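Local coordinates for protein MJ1225 (Methanocaldococcus jannaschii, PDB 3KH5) that binds ADP and AMP through its CBS repeats and, as a putative archaeal homologue of the gamma subunit of AMPK, probably senses cellular energy state, at residues R134-R138 against M249-G255; E146-D151 against K237-K243. All coordinates share one frame; numbering follows the deposited sequence.

Both contacts join helix 133-140, or the loop between it and helix 167-177, to the fourth CBS repeat, and both draw on helix 242-252: contact 2 holds its start and contact 1 its C-terminal end. Along the chain the order is 134-138, 146-151, 237-243, 249-255, so the pairing in contact 2 falls within the span bracketed by contact 1. Their centres are 16 Å apart, on the same side of the chain's centre, with about 7 Å between nearest atoms. Contact 1 is buried and reaches bound ADP and AMP, whereas contact 2 lies at the surface. Together they fix one helix of the fourth repeat against helix 133-140 and the loop after it.

Contact 1 (R134-R138 against M249-G255); sequences RDVIR and MVTNDIG. With ADP (adenosine-5'-diphosphate), chain B; AMP (adenosine monophosphate), chain C.
Arg134 runs antiparallel alongside Val250, CG of Arg134 lying 3.6 Å from CG2 of Val250. With CG of Arg134 anti to its own nitrogen (chi1 -166°) and a bend at chi3, the guanidinium is carried on past the valine to the turn where helix 242-252 gives way to Asp253. The backbone there, CA of Asp253 and N of Ile254, packs on one face of the group; the alpha-phosphate of ADP lies over the other. Arg134 NH1 is 2.6 Å from ADP O1A in a strongly bent, weak hydrogen bond and 3.3 Å from Asp253 OD1, a salt bridge whose hydrogen bond is weak, the carboxylate plane turned 51° from the guanidinium. NE of Arg134 pairs with Glu272. A leucine in place of Arg134 would probably leave Asp253 and Glu272 without this cation and the alpha-phosphate without its NH1 contact. Arg138 crosses Val250 at a slant, its NE 3.6 Å from CG1, and its NH2 donates to Val250 O at 2.7 Å, in the carbonyl plane and on a lone pair. Asp135 takes a hydrogen bond from ADP O3' on OD1, at 3.2 Å. Among the apolar groups Ile137 CG2 meets Val250 CG2. Ile254 turns from this helix pair to AMP, its CG2 3.6 Å from N7, so one ADP and one AMP pocket, each lined by more than one repeat, adjoin this interface. Helix 133-140 thus packs against the end of helix 242-252, while helix 272-275 touches Ile137 and Met249, and helix 103-112 backs Val136.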
ATOM      1  N   ARG A 134       9.656   0.258  -6.081  1.00 32.76           N
ATOM      2  CA  ARG A 134      10.863  -0.159  -5.352  1.00 33.07           C
ATOM      3  C   ARG A 134      11.837  -0.915  -6.261  1.00 32.90           C
ATOM      4  O   ARG A 134      13.044  -0.672  -6.211  1.00 32.73           O
ATOM      5  CB  ARG A 134      10.492  -1.022  -4.130  1.00 33.16           C
ATOM      6  CG  ARG A 134      11.631  -1.236  -3.112  1.00 34.95           C
ATOM      7  CD  ARG A 134      11.132  -1.540  -1.685  1.00 37.49           C
ATOM      8  NE  ARG A 134      10.039  -0.654  -1.278  1.00 39.36           N
ATOM      9  CZ  ARG A 134       8.889  -1.047  -0.729  1.00 40.11           C
ATOM     10  NH1 ARG A 134       8.671  -2.336  -0.462  1.00 40.53           N
ATOM     11  NH2 ARG A 134       7.963  -0.142  -0.420  1.00 40.32           N
ATOM     12  N   ASP A 135      11.304  -1.826  -7.078  1.00 33.12           N
ATOM     13  CA  ASP A 135      12.109  -2.611  -8.024  1.00 33.61           C
ATOM     14  C   ASP A 135      12.911  -1.689  -8.938  1.00 33.63           C
ATOM     15  O   ASP A 135      14.085  -1.944  -9.223  1.00 33.70           O
ATOM     16  CB  ASP A 135      11.216  -3.493  -8.906  1.00 33.72           C
ATOM     17  CG  ASP A 135      10.596  -4.666  -8.163  1.00 34.56           C
ATOM     18  OD1 ASP A 135      11.143  -5.109  -7.130  1.00 35.76           O
ATOM     19  OD2 ASP A 135       9.552  -5.164  -8.641  1.00 35.17           O
ATOM     20  N   VAL A 136      12.256  -0.625  -9.399  1.00 33.66           N
ATOM     21  CA  VAL A 136      12.861   0.351 -10.307  1.00 33.59           C
ATOM     22  C   VAL A 136      13.892   1.232  -9.597  1.00 33.91           C
ATOM     23  O   VAL A 136      14.995   1.437 -10.111  1.00 33.72           O
ATOM     24  CB  VAL A 136      11.789   1.230 -11.010  1.00 33.57           C
ATOM     25  CG1 VAL A 136      12.437   2.265 -11.922  1.00 33.49           C
ATOM     26  CG2 VAL A 136      10.829   0.362 -11.815  1.00 33.01           C
ATOM     27  N   ILE A 137      13.535   1.750  -8.425  1.00 34.34           N
ATOM     28  CA  ILE A 137      14.460   2.569  -7.650  1.00 35.12           C
ATOM     29  C   ILE A 137      15.717   1.767  -7.304  1.00 36.15           C
ATOM     30  O   ILE A 137      16.836   2.289  -7.384  1.00 36.20           O
ATOM     31  CB  ILE A 137      13.801   3.111  -6.362  1.00 34.94           C
ATOM     32  CG1 ILE A 137      12.685   4.104  -6.712  1.00 34.75           C
ATOM     33  CG2 ILE A 137      14.846   3.786  -5.463  1.00 34.23           C
ATOM     34  CD1 ILE A 137      11.843   4.545  -5.528  1.00 34.68           C
ATOM     35  N   ARG A 138      15.520   0.503  -6.925  1.00 37.44           N
ATOM     36  CA  ARG A 138      16.618  -0.416  -6.622  1.00 38.97           C
ATOM     37  C   ARG A 138      17.525  -0.591  -7.837  1.00 39.54           C
ATOM     38  O   ARG A 138      18.750  -0.588  -7.705  1.00 39.71           O
ATOM     39  CB  ARG A 138      16.080  -1.775  -6.146  1.00 39.15           C
ATOM     40  CG  ARG A 138      17.141  -2.725  -5.588  1.00 40.92           C
ATOM     41  CD  ARG A 138      16.533  -4.010  -5.023  1.00 43.85           C
ATOM     42  NE  ARG A 138      15.919  -3.811  -3.709  1.00 46.08           N
ATOM     43  CZ  ARG A 138      14.612  -3.867  -3.462  1.00 47.27           C
ATOM     44  NH1 ARG A 138      13.750  -4.128  -4.438  1.00 47.86           N
ATOM     45  NH2 ARG A 138      14.163  -3.667  -2.229  1.00 47.76           N
ATOM     46  N   MET A 249      14.745   3.675   1.704  1.00 32.53           N
ATOM     47  CA  MET A 249      13.459   3.067   1.323  1.00 32.71           C
ATOM     48  C   MET A 249      13.630   1.637   0.823  1.00 32.75           C
ATOM     49  O   MET A 249      12.971   0.705   1.292  1.00 32.72           O
ATOM     50  CB  MET A 249      12.778   3.896   0.227  1.00 32.89           C
ATOM     51  CG  MET A 249      12.355   5.295   0.643  1.00 33.30           C
ATOM     52  SD  MET A 249      11.832   6.286  -0.770  1.00 35.29           S
ATOM     53  CE  MET A 249      11.165   7.728   0.057  1.00 34.47           C
ATOM     54  N   VAL A 250      14.544   1.489  -0.123  1.00 32.98           N
ATOM     55  CA  VAL A 250      14.747   0.265  -0.865  1.00 33.34           C
ATOM     56  C   VAL A 250      15.405  -0.853  -0.028  1.00 33.16           C
ATOM     57  O   VAL A 250      15.130  -2.039  -0.246  1.00 33.33           O
ATOM     58  CB  VAL A 250      15.523   0.627  -2.164  1.00 33.54           C
ATOM     59  CG1 VAL A 250      16.643  -0.435  -2.540  1.00 33.81           C
ATOM     60  CG2 VAL A 250      14.569   0.874  -3.337  1.00 33.83           C
ATOM     61  N   THR A 251      16.239  -0.483   0.940  1.00 32.97           N
ATOM     62  CA  THR A 251      16.878  -1.473   1.817  1.00 32.92           C
ATOM     63  C   THR A 251      16.022  -1.813   3.036  1.00 32.95           C
ATOM     64  O   THR A 251      16.368  -2.708   3.812  1.00 32.93           O
ATOM     65  CB  THR A 251      18.262  -1.010   2.306  1.00 32.87           C
ATOM     66  OG1 THR A 251      18.127   0.205   3.055  1.00 32.71           O
ATOM     67  CG2 THR A 251      19.209  -0.795   1.127  1.00 32.99           C
ATOM     68  N   ASN A 252      14.909  -1.102   3.194  1.00 33.03           N
ATOM     69  CA  ASN A 252      14.010  -1.326   4.322  1.00 33.17           C
ATOM     70  C   ASN A 252      12.569  -1.671   3.943  1.00 33.65           C
ATOM     71  O   ASN A 252      11.715  -1.836   4.824  1.00 33.24           O
ATOM     72  CB  ASN A 252      14.030  -0.106   5.239  1.00 32.98           C
ATOM     73  CG  ASN A 252      15.298  -0.020   6.053  1.00 32.87           C
ATOM     74  OD1 ASN A 252      15.497  -0.802   6.981  1.00 33.34           O
ATOM     75  ND2 ASN A 252      16.163   0.937   5.721  1.00 31.60           N
ATOM     76  N   ASP A 253      12.302  -1.783   2.643  1.00 34.53           N
ATOM     77  CA  ASP A 253      10.937  -1.971   2.157  1.00 35.77           C
ATOM     78  C   ASP A 253       9.987  -0.970   2.821  1.00 36.02           C
ATOM     79  O   ASP A 253       8.947  -1.360   3.356  1.00 35.98           O
ATOM     80  CB  ASP A 253      10.438  -3.395   2.455  1.00 36.19           C
ATOM     81  CG  ASP A 253      11.081  -4.454   1.579  1.00 37.69           C
ATOM     82  OD1 ASP A 253      11.309  -4.207   0.371  1.00 39.21           O
ATOM     83  OD2 ASP A 253      11.340  -5.564   2.101  1.00 39.20           O
ATOM     84  N   ILE A 254      10.365   0.305   2.819  1.00 36.49           N
ATOM     85  CA  ILE A 254       9.523   1.374   3.344  1.00 36.88           C
ATOM     86  C   ILE A 254       9.240   2.256   2.133  1.00 36.62           C
ATOM     87  O   ILE A 254      10.108   2.407   1.269  1.00 36.80           O
ATOM     88  CB  ILE A 254      10.262   2.149   4.473  1.00 37.12           C
ATOM     89  CG1 ILE A 254      10.277   1.322   5.763  1.00 37.69           C
ATOM     90  CG2 ILE A 254       9.624   3.525   4.738  1.00 37.43           C
ATOM     91  CD1 ILE A 254      11.354   1.746   6.762  1.00 38.43           C
ATOM     92  N   GLY A 255       8.035   2.805   2.037  1.00 36.13           N
ATOM     93  CA  GLY A 255       7.672   3.593   0.861  1.00 35.51           C
ATOM     94  C   GLY A 255       7.558   5.083   1.102  1.00 35.07           C
ATOM     95  O   GLY A 255       7.484   5.851   0.149  1.00 34.98           O
TER
HETATM   96  PB  ADP B 281       3.496  -3.715  -2.383  1.00 83.89           P
HETATM   97  O1B ADP B 281       3.619  -5.027  -1.707  1.00 84.21           O
HETATM   98  O2B ADP B 281       3.455  -2.493  -1.315  1.00 84.09           O
HETATM   99  O3B ADP B 281       2.131  -3.559  -3.204  1.00 84.15           O
HETATM  100  PA  ADP B 281       6.096  -2.855  -2.798  1.00 80.80           P
HETATM  101  O1A ADP B 281       6.339  -3.037  -1.331  1.00 81.06           O
HETATM  102  O2A ADP B 281       7.363  -2.860  -3.842  1.00 80.96           O
HETATM  103  O3A ADP B 281       4.688  -3.412  -3.420  1.00 82.53           O
HETATM  104  O5' ADP B 281       6.380  -4.474  -2.944  1.00 78.64           O
HETATM  105  C5' ADP B 281       7.136  -5.304  -2.005  1.00 74.75           C
HETATM  106  C4' ADP B 281       8.274  -6.114  -2.700  1.00 71.65           C
HETATM  107  O4' ADP B 281       7.930  -7.507  -2.986  1.00 69.44           O
HETATM  108  C3' ADP B 281       8.604  -5.443  -4.035  1.00 70.50           C
HETATM  109  O3' ADP B 281      10.031  -5.286  -4.176  1.00 70.79           O
HETATM  110  C2' ADP B 281       8.044  -6.364  -5.116  1.00 68.86           C
HETATM  111  O2' ADP B 281       9.094  -6.607  -6.054  1.00 68.90           O
HETATM  112  C1' ADP B 281       7.657  -7.679  -4.415  1.00 66.97           C
HETATM  113  N9  ADP B 281       6.214  -8.135  -4.555  1.00 63.11           N
HETATM  114  C8  ADP B 281       5.120  -7.389  -4.372  1.00 61.60           C
HETATM  115  N7  ADP B 281       4.029  -8.134  -4.568  1.00 60.07           N
HETATM  116  C5  ADP B 281       4.422  -9.367  -4.873  1.00 59.32           C
HETATM  117  C6  ADP B 281       3.753 -10.554  -5.175  1.00 58.01           C
HETATM  118  N6  ADP B 281       2.422 -10.598  -5.199  1.00 56.86           N
HETATM  119  N1  ADP B 281       4.473 -11.660  -5.445  1.00 57.88           N
HETATM  120  C2  ADP B 281       5.801 -11.629  -5.429  1.00 58.58           C
HETATM  121  N3  ADP B 281       6.465 -10.513  -5.144  1.00 59.51           N
HETATM  122  C4  ADP B 281       5.810  -9.369  -4.866  1.00 60.67           C
HETATM  123  P   AMP C 282       4.138  -0.384   4.668  1.00 51.11           P
HETATM  124  O1P AMP C 282       4.367  -1.650   3.926  1.00 51.58           O
HETATM  125  O2P AMP C 282       2.612   0.120   4.503  1.00 51.23           O
HETATM  126  O3P AMP C 282       5.046   0.835   4.104  1.00 51.12           O
HETATM  127  O5' AMP C 282       4.402  -0.494   6.246  1.00 49.83           O
HETATM  128  C5' AMP C 282       4.938  -1.677   6.886  1.00 47.18           C
HETATM  129  C4' AMP C 282       5.331  -1.350   8.329  1.00 44.98           C
HETATM  130  O4' AMP C 282       6.352  -0.315   8.225  1.00 43.42           O
HETATM  131  C3' AMP C 282       4.103  -0.723   9.015  1.00 44.30           C
HETATM  132  O3' AMP C 282       4.000  -1.171  10.383  1.00 44.98           O
HETATM  133  C2' AMP C 282       4.408   0.772   8.977  1.00 43.00           C
HETATM  134  O2' AMP C 282       3.842   1.424  10.120  1.00 43.01           O
HETATM  135  C1' AMP C 282       5.939   0.798   9.033  1.00 41.73           C
HETATM  136  N9  AMP C 282       6.514   2.042   8.443  1.00 39.34           N
HETATM  137  C8  AMP C 282       6.231   2.568   7.247  1.00 38.26           C
HETATM  138  N7  AMP C 282       6.939   3.683   7.066  1.00 37.07           N
HETATM  139  C5  AMP C 282       7.676   3.865   8.157  1.00 36.71           C
HETATM  140  C6  AMP C 282       8.591   4.834   8.538  1.00 36.16           C
HETATM  141  N6  AMP C 282       8.871   5.849   7.723  1.00 35.47           N
HETATM  142  N1  AMP C 282       9.187   4.726   9.740  1.00 36.38           N
HETATM  143  C2  AMP C 282       8.913   3.714  10.560  1.00 36.23           C
HETATM  144  N3  AMP C 282       8.043   2.772  10.224  1.00 36.57           N
HETATM  145  C4  AMP C 282       7.413   2.823   9.033  1.00 37.74           C

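Contact 2 (E146-D151 against K237-K243); sequences ENEVID and KEGDKLK
Ile150 lies along the turn 237-240, its CD1 3.5 Å from Lys237 O and its CG2 3.6 Å from CA of Leu242. Its chi1 of 60° puts CG1 between the backbone nitrogen and carbonyl carbon, a crowded position that brings CG1 beside Asp240 O and turns CG2 to the start of the helix. Val149 pairs with Lys241 in a single beta bridge: Leu242 N gives a nearly straight bond to Glu148 O, and Ile150 N reaches Asp240 O at 3.0 Å, almost along the C=O axis. Lys241, at the N-cap position, folds its chain at chi2 and chi4 round the carbonyl of Glu146, CG 3.4 Å from that oxygen. Glu148 runs beside Leu242 in the same direction. Lys243 is extended throughout and crosses Glu146, whose chain bends at chi2; NZ and OE1 stand 3.9 Å apart, a long salt bridge. At the other end Asp151 takes Gly239 N on the syn lone pair of OD1 at 3.1 Å, with an angle of 167° at the hydrogen. The type II turn is closed by Asp240 N to Lys237 O, and Asp240 OD2 also accepts from Lys237 N. At the phi of Gly239, 101°, a side chain would collide with the carbonyl oxygen of Glu238, so the turn calls for glycine. A water donates to Glu148 O and accepts from Lys243 N. Asp151 OD2 lies 4.5 Å from Glu238 OE2, a repulsion probably eased by Lys267, which pairs with Glu238. The chemistry implies a junction held by two backbone bonds and one carboxylate-to-backbone bond, while the Glu146-Lys243 pair is probably too long to add much.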
ATOM      1  N   GLU A 146      24.726  12.018  -6.560  1.00 54.49           N
ATOM      2  CA  GLU A 146      24.899  12.002  -5.104  1.00 54.96           C
ATOM      3  C   GLU A 146      24.668  13.337  -4.400  1.00 54.81           C
ATOM      4  O   GLU A 146      24.468  13.373  -3.184  1.00 54.87           O
ATOM      5  CB  GLU A 146      26.280  11.459  -4.736  1.00 55.19           C
ATOM      6  CG  GLU A 146      26.407   9.960  -4.895  1.00 56.46           C
ATOM      7  CD  GLU A 146      27.260   9.340  -3.813  1.00 57.98           C
ATOM      8  OE1 GLU A 146      26.687   8.831  -2.826  1.00 58.42           O
ATOM      9  OE2 GLU A 146      28.502   9.369  -3.939  1.00 58.43           O
ATOM     10  N   ASN A 147      24.693  14.425  -5.160  1.00 54.67           N
ATOM     11  CA  ASN A 147      24.526  15.762  -4.601  1.00 54.49           C
ATOM     12  C   ASN A 147      23.093  16.276  -4.709  1.00 54.16           C
ATOM     13  O   ASN A 147      22.736  17.288  -4.098  1.00 54.12           O
ATOM     14  CB  ASN A 147      25.513  16.725  -5.257  1.00 54.63           C
ATOM     15  CG  ASN A 147      26.953  16.270  -5.099  1.00 54.96           C
ATOM     16  OD1 ASN A 147      27.423  16.032  -3.984  1.00 55.38           O
ATOM     17  ND2 ASN A 147      27.664  16.147  -6.215  1.00 55.20           N
ATOM     18  N   GLU A 148      22.287  15.562  -5.490  1.00 53.76           N
ATOM     19  CA  GLU A 148      20.869  15.840  -5.640  1.00 53.38           C
ATOM     20  C   GLU A 148      20.170  15.862  -4.276  1.00 52.78           C
ATOM     21  O   GLU A 148      20.377  14.967  -3.453  1.00 52.75           O
ATOM     22  CB  GLU A 148      20.246  14.763  -6.530  1.00 53.55           C
ATOM     23  CG  GLU A 148      19.490  15.304  -7.729  1.00 54.32           C
ATOM     24  CD  GLU A 148      18.276  16.129  -7.336  1.00 55.14           C
ATOM     25  OE1 GLU A 148      17.773  16.872  -8.205  1.00 55.37           O
ATOM     26  OE2 GLU A 148      17.811  16.035  -6.169  1.00 55.43           O
ATOM     27  N   VAL A 149      19.353  16.886  -4.041  1.00 52.03           N
ATOM     28  CA  VAL A 149      18.675  17.066  -2.755  1.00 51.25           C
ATOM     29  C   VAL A 149      17.182  16.699  -2.868  1.00 50.58           C
ATOM     30  O   VAL A 149      16.633  16.685  -3.974  1.00 50.51           O
ATOM     31  CB  VAL A 149      18.917  18.504  -2.209  1.00 51.34           C
ATOM     32  CG1 VAL A 149      17.843  19.491  -2.682  1.00 51.37           C
ATOM     33  CG2 VAL A 149      19.041  18.498  -0.707  1.00 51.36           C
ATOM     34  N   ILE A 150      16.532  16.394  -1.742  1.00 49.77           N
ATOM     35  CA  ILE A 150      15.137  15.909  -1.769  1.00 48.97           C
ATOM     36  C   ILE A 150      14.095  17.018  -1.929  1.00 48.72           C
ATOM     37  O   ILE A 150      12.950  16.753  -2.301  1.00 48.64           O
ATOM     38  CB  ILE A 150      14.774  15.046  -0.517  1.00 48.88           C
ATOM     39  CG1 ILE A 150      14.940  15.844   0.785  1.00 48.44           C
ATOM     40  CG2 ILE A 150      15.589  13.760  -0.496  1.00 48.70           C
ATOM     41  CD1 ILE A 150      14.110  15.321   1.959  1.00 47.91           C
ATOM     42  N   ASP A 151      14.511  18.252  -1.654  1.00 48.37           N
ATOM     43  CA  ASP A 151      13.615  19.411  -1.531  1.00 48.05           C
ATOM     44  C   ASP A 151      12.524  19.583  -2.597  1.00 47.65           C
ATOM     45  O   ASP A 151      11.362  19.817  -2.251  1.00 47.65           O
ATOM     46  CB  ASP A 151      14.442  20.687  -1.392  1.00 48.19           C
ATOM     47  CG  ASP A 151      15.378  20.646  -0.195  1.00 48.36           C
ATOM     48  OD1 ASP A 151      15.678  19.542   0.313  1.00 48.53           O
ATOM     49  OD2 ASP A 151      15.820  21.728   0.240  1.00 48.68           O
ATOM     50  N   LYS A 237      14.684  15.055   6.283  1.00 43.87           N
ATOM     51  CA  LYS A 237      14.662  16.491   6.550  1.00 45.10           C
ATOM     52  C   LYS A 237      15.181  17.236   5.332  1.00 45.55           C
ATOM     53  O   LYS A 237      15.950  16.682   4.546  1.00 45.51           O
ATOM     54  CB  LYS A 237      15.447  16.860   7.827  1.00 45.33           C
ATOM     55  CG  LYS A 237      16.917  16.424   7.852  1.00 46.59           C
ATOM     56  CD  LYS A 237      17.727  17.106   8.966  1.00 48.52           C
ATOM     57  CE  LYS A 237      17.652  16.362  10.302  1.00 49.50           C
ATOM     58  NZ  LYS A 237      16.561  16.896  11.199  1.00 50.13           N
ATOM     59  N   GLU A 238      14.740  18.481   5.168  1.00 46.27           N
ATOM     60  CA  GLU A 238      15.203  19.317   4.068  1.00 46.99           C
ATOM     61  C   GLU A 238      16.724  19.352   4.066  1.00 46.78           C
ATOM     62  O   GLU A 238      17.355  19.452   5.129  1.00 46.86           O
ATOM     63  CB  GLU A 238      14.619  20.728   4.164  1.00 47.33           C
ATOM     64  CG  GLU A 238      13.172  20.816   3.687  1.00 49.06           C
ATOM     65  CD  GLU A 238      12.597  22.218   3.767  1.00 51.03           C
ATOM     66  OE1 GLU A 238      12.464  22.750   4.891  1.00 51.63           O
ATOM     67  OE2 GLU A 238      12.262  22.783   2.705  1.00 51.70           O
ATOM     68  N   GLY A 239      17.308  19.237   2.877  1.00 46.54           N
ATOM     69  CA  GLY A 239      18.757  19.179   2.755  1.00 46.08           C
ATOM     70  C   GLY A 239      19.316  17.781   2.538  1.00 45.61           C
ATOM     71  O   GLY A 239      20.440  17.641   2.052  1.00 45.73           O
ATOM     72  N   ASP A 240      18.550  16.747   2.899  1.00 44.82           N
ATOM     73  CA  ASP A 240      18.991  15.352   2.726  1.00 43.91           C
ATOM     74  C   ASP A 240      19.178  15.015   1.256  1.00 43.25           C
ATOM     75  O   ASP A 240      18.460  15.529   0.397  1.00 43.03           O
ATOM     76  CB  ASP A 240      17.978  14.364   3.310  1.00 44.01           C
ATOM     77  CG  ASP A 240      17.906  14.412   4.823  1.00 44.05           C
ATOM     78  OD1 ASP A 240      18.800  15.007   5.461  1.00 44.13           O
ATOM     79  OD2 ASP A 240      16.945  13.839   5.378  1.00 44.45           O
ATOM     80  N   LYS A 241      20.130  14.127   0.972  1.00 42.61           N
ATOM     81  CA  LYS A 241      20.391  13.704  -0.399  1.00 42.23           C
ATOM     82  C   LYS A 241      19.328  12.722  -0.865  1.00 41.88           C
ATOM     83  O   LYS A 241      18.909  11.844  -0.104  1.00 41.91           O
ATOM     84  CB  LYS A 241      21.791  13.088  -0.533  1.00 42.31           C
ATOM     85  CG  LYS A 241      22.957  14.034  -0.211  1.00 42.76           C
ATOM     86  CD  LYS A 241      22.810  15.405  -0.881  1.00 43.64           C
ATOM     87  CE  LYS A 241      24.136  16.183  -0.947  1.00 44.27           C
ATOM     88  NZ  LYS A 241      24.935  16.045   0.397  1.00 44.76           N
ATOM     89  N   LEU A 242      18.893  12.879  -2.115  1.00 41.41           N
ATOM     90  CA  LEU A 242      17.861  12.019  -2.685  1.00 41.01           C
ATOM     91  C   LEU A 242      18.316  10.571  -2.689  1.00 40.91           C
ATOM     92  O   LEU A 242      17.528   9.671  -2.392  1.00 40.72           O
ATOM     93  CB  LEU A 242      17.489  12.455  -4.107  1.00 40.85           C
ATOM     94  CG  LEU A 242      16.434  11.590  -4.815  1.00 40.61           C
ATOM     95  CD1 LEU A 242      15.085  11.642  -4.092  1.00 39.99           C
ATOM     96  CD2 LEU A 242      16.276  12.001  -6.268  1.00 40.27           C
ATOM     97  N   LYS A 243      19.589  10.357  -3.022  1.00 40.81           N
ATOM     98  CA  LYS A 243      20.149   9.010  -3.075  1.00 40.75           C
ATOM     99  C   LYS A 243      20.163   8.331  -1.707  1.00 40.46           C
ATOM    100  O   LYS A 243      19.887   7.136  -1.620  1.00 40.42           O
ATOM    101  CB  LYS A 243      21.548   8.990  -3.711  1.00 40.91           C
ATOM    102  CG  LYS A 243      22.136   7.579  -3.866  1.00 41.78           C
ATOM    103  CD  LYS A 243      23.321   7.542  -4.824  1.00 43.25           C
ATOM    104  CE  LYS A 243      24.188   6.299  -4.532  1.00 44.05           C
ATOM    105  NZ  LYS A 243      25.377   6.241  -5.428  1.00 44.72           N
TER
HETATM  106  O   HOH W   1      21.491  12.411  -3.968  1.00 40.16           O